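Polyketide biosynthesis enoyl-CoA isomerase PksI (Bacillus subtilis, PDB 4Q1K) decarboxylates the 3-methylglutaconyl group carried on PksL to a 3-methylcrotonyl group, a step in making the polyketide antibiotic bacillaene. Local coordinates at residues B[70-75]-B[112-117]; B[167-172]-B[193-198]. The protein carries 1 engineered substitution. All coordinates share one frame; numbering follows the deposited sequence.

Both contacts belong to the crotonase-like fold of one subunit and reach the same mixed sheet, but at different depths in it. Contact 1 joins strands 71-75 and 116-120 as parallel neighbours well inside the sheet, whereas contact 2 brings the lead-in to strand 197-199, the outermost strand on that side, against the end of helix 161-169. Strand 137-141 lies between strands 116-120 and 197-199. The two centres are 19 Å apart and the nearest atoms about 7 Å, without touching. Neither contact lies at the active-site His-249. Contact 1 meets a second subunit through Pro-115, while the segments of contact 2 touch both other subunits, the third through Phe-171 and Ser-172.

Contact 1: B[70-75]-B[112-117]; sequences KAVILT and CEIPVI
Val-72 meets Ile-114 at about a right angle, its CG2 lying 3.5 Å from Ile-114 CD1. In Val-72 CG1 is anti to the backbone N (chi1 175°), which leaves CG2 beside that nitrogen as the branch turned to Ile-114. Cys-112 adds its SG to the same methyl, 3.9 Å from Val-72 CG2, so sulfur and isoleucine share one branch. Further along, Val-72 and Val-116 lie side by side on one face of the sheet, with Leu-74 CB near Val-116 CG1, while Ile-73 and Ile-117 pair more loosely on the other face, where helix 201-215 covers them. Beta-branched residues suit such extended, buried positions.

The backbones run parallel. Val-72 N donates to Pro-115 O (2.9 Å), Ile-117 N to Val-72 O (2.7 Å) and Leu-74 N to Ile-117 O (2.9 Å), the second straightest (173° at the hydrogen), the first most bent (159°). Proline suits the strand's entrance: one step back in the register Lys-70 O would look for an N-H, but Pro-115 has none, and Pro-115 CD stands there instead, 3.3 Å from Lys-70 O. Its ring also touches Leu-179 of a second subunit. The ammonium of Lys-70 is hydrogen-bonded to Lys-218 O and Ala-216 O.

The backbone bonds thus set the register, while the side chains add apolar packing without such directionality.

Contact 2: B[167-172]-B[193-198]; sequences KKLGFS and GVPFKV
Leu-169 pushes one methyl, CD2, into the bend formed by Val-194, Pro-195 and Phe-196, and this is where the packing is tight. CD2 lies 3.4 Å from Phe-196 CE2 and 3.5 Å from Phe-196 CZ, approaching the ring obliquely as the two side chains cross at about a right angle. The same methyl is 3.7 Å from Val-194 CG1, while Pro-195 CD stands a little farther off. Chi1 of -63° sets Leu-169 CG beside the backbone N; chi2 of -176° extends CD1 anti to CA, leaving CD2 to meet Phe-196 and Val-194. Leucine suits the place because a single branch can fill the bend while the residue also packs on Ile-177 of helix 171-180.

At the ring's edge, near its plane, Lys-168 CB stands 4.0 Å from Phe-196 CZ. The rest of that lysine bends away, and its NZ is satisfied by Leu-133 O. In the crotonase-like fold the segment 193-198 leaves helix 186-192 through a Schellman motif at Gly-193 and enters strand 197-199; Phe-196, turned onto Val-138 and Leu-140 of the adjacent strand, ties that edge to the end of helix 161-169. Gly-170, whose positive phi suits glycine, then turns the chain into helix 171-180.

Pro-195 lies on the more open side: it is partly exposed, and its CG meets a carbonyl oxygen, Lys-168 O (3.5 Å), instead of another side chain. That oxygen also accepts a hydrogen bond from a glycerol, probably of the crystallisation liquor. Arg-192 NH2 of a second subunit hydrogen-bonds to Pro-195 O, and that subunit's Ser-172 packs against Pro-195 and Phe-196.

Contact 1: B[70-75]-B[112-117]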
loop_
_atom_site.group_PDB
_atom_site.type_symbol
_atom_site.label_atom_id
_atom_site.label_comp_id
_atom_site.label_asym_id
_atom_site.label_seq_id
_atom_site.Cartn_x
_atom_site.Cartn_y
_atom_site.Cartn_z
ATOM N N LYS B 70 -3.813 19.661 21.079
ATOM C CA LYS B 70 -3.924 19.422 19.631
ATOM C C LYS B 70 -3.128 18.192 19.136
ATOM O O LYS B 70 -3.428 17.628 18.030
ATOM C CB LYS B 70 -3.400 20.690 18.868
ATOM C CG LYS B 70 -4.468 21.849 18.971
ATOM C CD LYS B 70 -3.866 23.185 18.533
ATOM C CE LYS B 70 -4.911 24.316 18.649
ATOM N NZ LYS B 70 -4.216 25.477 18.006
ATOM N N ALA B 71 -2.096 17.817 19.901
ATOM C CA ALA B 71 -1.277 16.668 19.475
ATOM C C ALA B 71 -0.729 16.014 20.705
ATOM O O ALA B 71 -0.345 16.691 21.665
ATOM C CB ALA B 71 -0.062 17.149 18.620
ATOM N N VAL B 72 -0.580 14.703 20.609
ATOM C CA VAL B 72 0.032 13.937 21.650
ATOM C C VAL B 72 1.304 13.271 21.117
ATOM O O VAL B 72 1.289 12.749 19.983
ATOM C CB VAL B 72 -0.902 12.749 22.079
ATOM C CG1 VAL B 72 -0.194 11.846 23.105
ATOM C CG2 VAL B 72 -2.314 13.267 22.511
ATOM N N ILE B 73 2.397 13.319 21.891
ATOM C CA ILE B 73 3.613 12.562 21.535
ATOM C C ILE B 73 3.744 11.414 22.557
ATOM O O ILE B 73 3.877 11.678 23.728
ATOM C CB ILE B 73 4.870 13.447 21.626
ATOM C CG1 ILE B 73 4.768 14.683 20.677
ATOM C CG2 ILE B 73 6.144 12.618 21.351
ATOM C CD1 ILE B 73 5.859 15.742 20.952
ATOM N N LEU B 74 3.713 10.194 22.048
ATOM C CA LEU B 74 3.859 8.948 22.838
ATOM C C LEU B 74 5.301 8.460 22.590
ATOM O O LEU B 74 5.715 8.272 21.430
ATOM C CB LEU B 74 2.856 7.853 22.424
ATOM C CG LEU B 74 3.019 6.472 23.046
ATOM C CD1 LEU B 74 2.774 6.655 24.585
ATOM C CD2 LEU B 74 1.942 5.570 22.463
ATOM N N THR B 75 6.092 8.323 23.663
ATOM C CA THR B 75 7.518 7.954 23.426
ATOM C C THR B 75 8.033 7.169 24.591
ATOM O O THR B 75 7.328 7.089 25.647
ATOM C CB THR B 75 8.391 9.237 23.225
ATOM O OG1 THR B 75 9.677 8.879 22.644
ATOM C CG2 THR B 75 8.612 10.068 24.577
ATOM N N CYS B 112 -7.891 7.923 21.086
ATOM C CA CYS B 112 -7.624 9.340 21.344
ATOM C C CYS B 112 -8.279 10.232 20.309
ATOM O O CYS B 112 -8.125 10.019 19.062
ATOM C CB CYS B 112 -6.072 9.566 21.463
ATOM S SG CYS B 112 -5.610 11.199 21.986
ATOM N N GLU B 113 -8.961 11.302 20.728
ATOM C CA GLU B 113 -9.649 12.124 19.725
ATOM C C GLU B 113 -8.718 13.048 18.915
ATOM O O GLU B 113 -9.107 13.472 17.842
ATOM C CB GLU B 113 -10.770 12.948 20.353
ATOM C CG GLU B 113 -10.250 13.886 21.381
ATOM C CD GLU B 113 -11.395 14.715 22.023
ATOM O OE1 GLU B 113 -12.479 14.854 21.411
ATOM O OE2 GLU B 113 -11.172 15.240 23.118
ATOM N N ILE B 114 -7.521 13.304 19.434
ATOM C CA ILE B 114 -6.548 14.162 18.721
ATOM C C ILE B 114 -5.424 13.306 18.092
ATOM O O ILE B 114 -5.224 12.143 18.441
ATOM C CB ILE B 114 -6.033 15.262 19.624
ATOM C CG1 ILE B 114 -5.441 14.711 20.916
ATOM C CG2 ILE B 114 -7.165 16.267 19.830
ATOM C CD1 ILE B 114 -4.723 15.743 21.792
ATOM N N PRO B 115 -4.662 13.885 17.161
ATOM C CA PRO B 115 -3.584 13.132 16.518
ATOM C C PRO B 115 -2.525 12.727 17.540
ATOM O O PRO B 115 -2.170 13.514 18.459
ATOM C CB PRO B 115 -2.965 14.197 15.573
ATOM C CG PRO B 115 -4.124 15.022 15.152
ATOM C CD PRO B 115 -4.945 15.166 16.428
ATOM N N VAL B 116 -2.085 11.480 17.419
ATOM C CA VAL B 116 -1.018 10.989 18.311
ATOM C C VAL B 116 0.211 10.664 17.382
ATOM O O VAL B 116 0.038 10.039 16.313
ATOM C CB VAL B 116 -1.447 9.679 18.963
ATOM C CG1 VAL B 116 -0.343 9.081 19.830
ATOM C CG2 VAL B 116 -2.766 9.960 19.779
ATOM N N ILE B 117 1.390 11.096 17.821
ATOM C CA ILE B 117 2.663 10.752 17.148
ATOM C C ILE B 117 3.351 9.716 18.038
ATOM O O ILE B 117 3.704 10.017 19.187
ATOM C CB ILE B 117 3.547 12.000 17.053
ATOM C CG1 ILE B 117 2.786 13.069 16.236
ATOM C CG2 ILE B 117 4.996 11.658 16.511
ATOM C CD1 ILE B 117 3.336 14.466 16.544
#

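Contact 2: B[167-172]-B[193-198]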
loop_
_atom_site.group_PDB
_atom_site.type_symbol
_atom_site.label_atom_id
_atom_site.label_comp_id
_atom_site.label_asym_id
_atom_site.label_seq_id
_atom_site.Cartn_x
_atom_site.Cartn_y
_atom_site.Cartn_z
ATOM N N LYS B 167 -2.627 -2.579 7.624
ATOM C CA LYS B 167 -3.152 -1.202 7.349
ATOM C C LYS B 167 -1.968 -0.156 7.206
ATOM O O LYS B 167 -2.048 0.768 6.399
ATOM C CB LYS B 167 -4.028 -0.864 8.586
ATOM C CG LYS B 167 -4.679 0.520 8.502
ATOM C CD LYS B 167 -5.394 0.725 7.202
ATOM C CE LYS B 167 -6.603 -0.165 7.040
ATOM N NZ LYS B 167 -7.539 0.384 5.992
ATOM N N LYS B 168 -0.959 -0.244 8.054
ATOM C CA LYS B 168 0.063 0.813 8.077
ATOM C C LYS B 168 1.276 0.472 7.201
ATOM O O LYS B 168 1.903 1.402 6.674
ATOM C CB LYS B 168 0.552 0.981 9.520
ATOM C CG LYS B 168 -0.499 1.574 10.522
ATOM C CD LYS B 168 -1.023 2.915 10.007
ATOM C CE LYS B 168 -2.085 3.464 10.934
ATOM N NZ LYS B 168 -1.410 4.354 11.938
ATOM N N LEU B 169 1.665 -0.830 7.159
ATOM C CA LEU B 169 2.887 -1.215 6.402
ATOM C C LEU B 169 2.516 -1.901 5.120
ATOM O O LEU B 169 3.443 -2.184 4.309
ATOM C CB LEU B 169 3.740 -2.208 7.158
ATOM C CG LEU B 169 4.231 -1.576 8.430
ATOM C CD1 LEU B 169 5.183 -2.492 9.204
ATOM C CD2 LEU B 169 4.922 -0.288 7.989
ATOM N N GLY B 170 1.239 -2.174 4.888
ATOM C CA GLY B 170 0.888 -2.726 3.549
ATOM C C GLY B 170 0.736 -4.238 3.670
ATOM O O GLY B 170 1.332 -4.864 4.543
ATOM N N PHE B 171 -0.121 -4.813 2.821
ATOM C CA PHE B 171 -0.441 -6.222 2.865
ATOM C C PHE B 171 0.796 -7.130 2.779
ATOM O O PHE B 171 0.982 -8.018 3.603
ATOM C CB PHE B 171 -1.370 -6.581 1.625
ATOM C CG PHE B 171 -1.792 -8.042 1.706
ATOM C CD1 PHE B 171 -2.857 -8.401 2.523
ATOM C CD2 PHE B 171 -1.067 -9.067 1.038
ATOM C CE1 PHE B 171 -3.281 -9.752 2.649
ATOM C CE2 PHE B 171 -1.443 -10.416 1.191
ATOM C CZ PHE B 171 -2.565 -10.754 1.954
ATOM N N SER B 172 1.656 -6.875 1.801
ATOM C CA SER B 172 2.733 -7.797 1.541
ATOM C C SER B 172 3.756 -7.834 2.651
ATOM O O SER B 172 4.135 -8.918 3.176
ATOM C CB SER B 172 3.399 -7.371 0.166
ATOM O OG SER B 172 4.414 -8.339 -0.108
ATOM N N GLY B 193 10.959 -0.130 2.346
ATOM C CA GLY B 193 10.060 0.814 1.741
ATOM C C GLY B 193 8.848 1.346 2.586
ATOM O O GLY B 193 7.871 1.895 2.019
ATOM N N VAL B 194 8.992 1.375 3.907
ATOM C CA VAL B 194 7.839 1.754 4.809
ATOM C C VAL B 194 7.612 3.255 4.703
ATOM O O VAL B 194 8.558 4.043 4.349
ATOM C CB VAL B 194 8.074 1.358 6.250
ATOM C CG1 VAL B 194 8.223 -0.157 6.367
ATOM C CG2 VAL B 194 9.294 2.078 6.855
ATOM N N PRO B 195 6.367 3.676 4.879
ATOM C CA PRO B 195 6.019 5.132 4.722
ATOM C C PRO B 195 6.389 5.967 5.951
ATOM O O PRO B 195 6.146 7.214 5.952
ATOM C CB PRO B 195 4.474 5.072 4.592
ATOM C CG PRO B 195 4.102 3.885 5.440
ATOM C CD PRO B 195 5.159 2.848 5.118
ATOM N N PHE B 196 6.823 5.320 7.010
ATOM C CA PHE B 196 7.169 6.080 8.235
ATOM C C PHE B 196 8.526 6.770 8.059
ATOM O O PHE B 196 9.447 6.218 7.440
ATOM C CB PHE B 196 7.422 5.144 9.447
ATOM C CG PHE B 196 6.286 4.192 9.717
ATOM C CD1 PHE B 196 4.983 4.542 9.369
ATOM C CD2 PHE B 196 6.540 2.922 10.228
ATOM C CE1 PHE B 196 3.924 3.679 9.627
ATOM C CE2 PHE B 196 5.488 2.046 10.432
ATOM C CZ PHE B 196 4.190 2.416 10.108
ATOM N N LYS B 197 8.633 7.963 8.650
ATOM C CA LYS B 197 9.920 8.622 8.811
ATOM C C LYS B 197 10.823 7.764 9.665
ATOM O O LYS B 197 10.364 7.314 10.711
ATOM C CB LYS B 197 9.717 9.919 9.569
ATOM C CG LYS B 197 11.016 10.783 9.491
ATOM C CD LYS B 197 11.097 11.451 8.121
ATOM C CE LYS B 197 12.395 12.286 8.109
ATOM N NZ LYS B 197 12.441 13.181 6.917
ATOM N N VAL B 198 12.046 7.495 9.181
ATOM C CA VAL B 198 13.020 6.754 9.982
ATOM C C VAL B 198 14.236 7.683 10.223
ATOM O O VAL B 198 14.802 8.205 9.232
ATOM C CB VAL B 198 13.457 5.474 9.270
ATOM C CG1 VAL B 198 14.437 4.720 10.170
ATOM C CG2 VAL B 198 12.181 4.581 9.004
#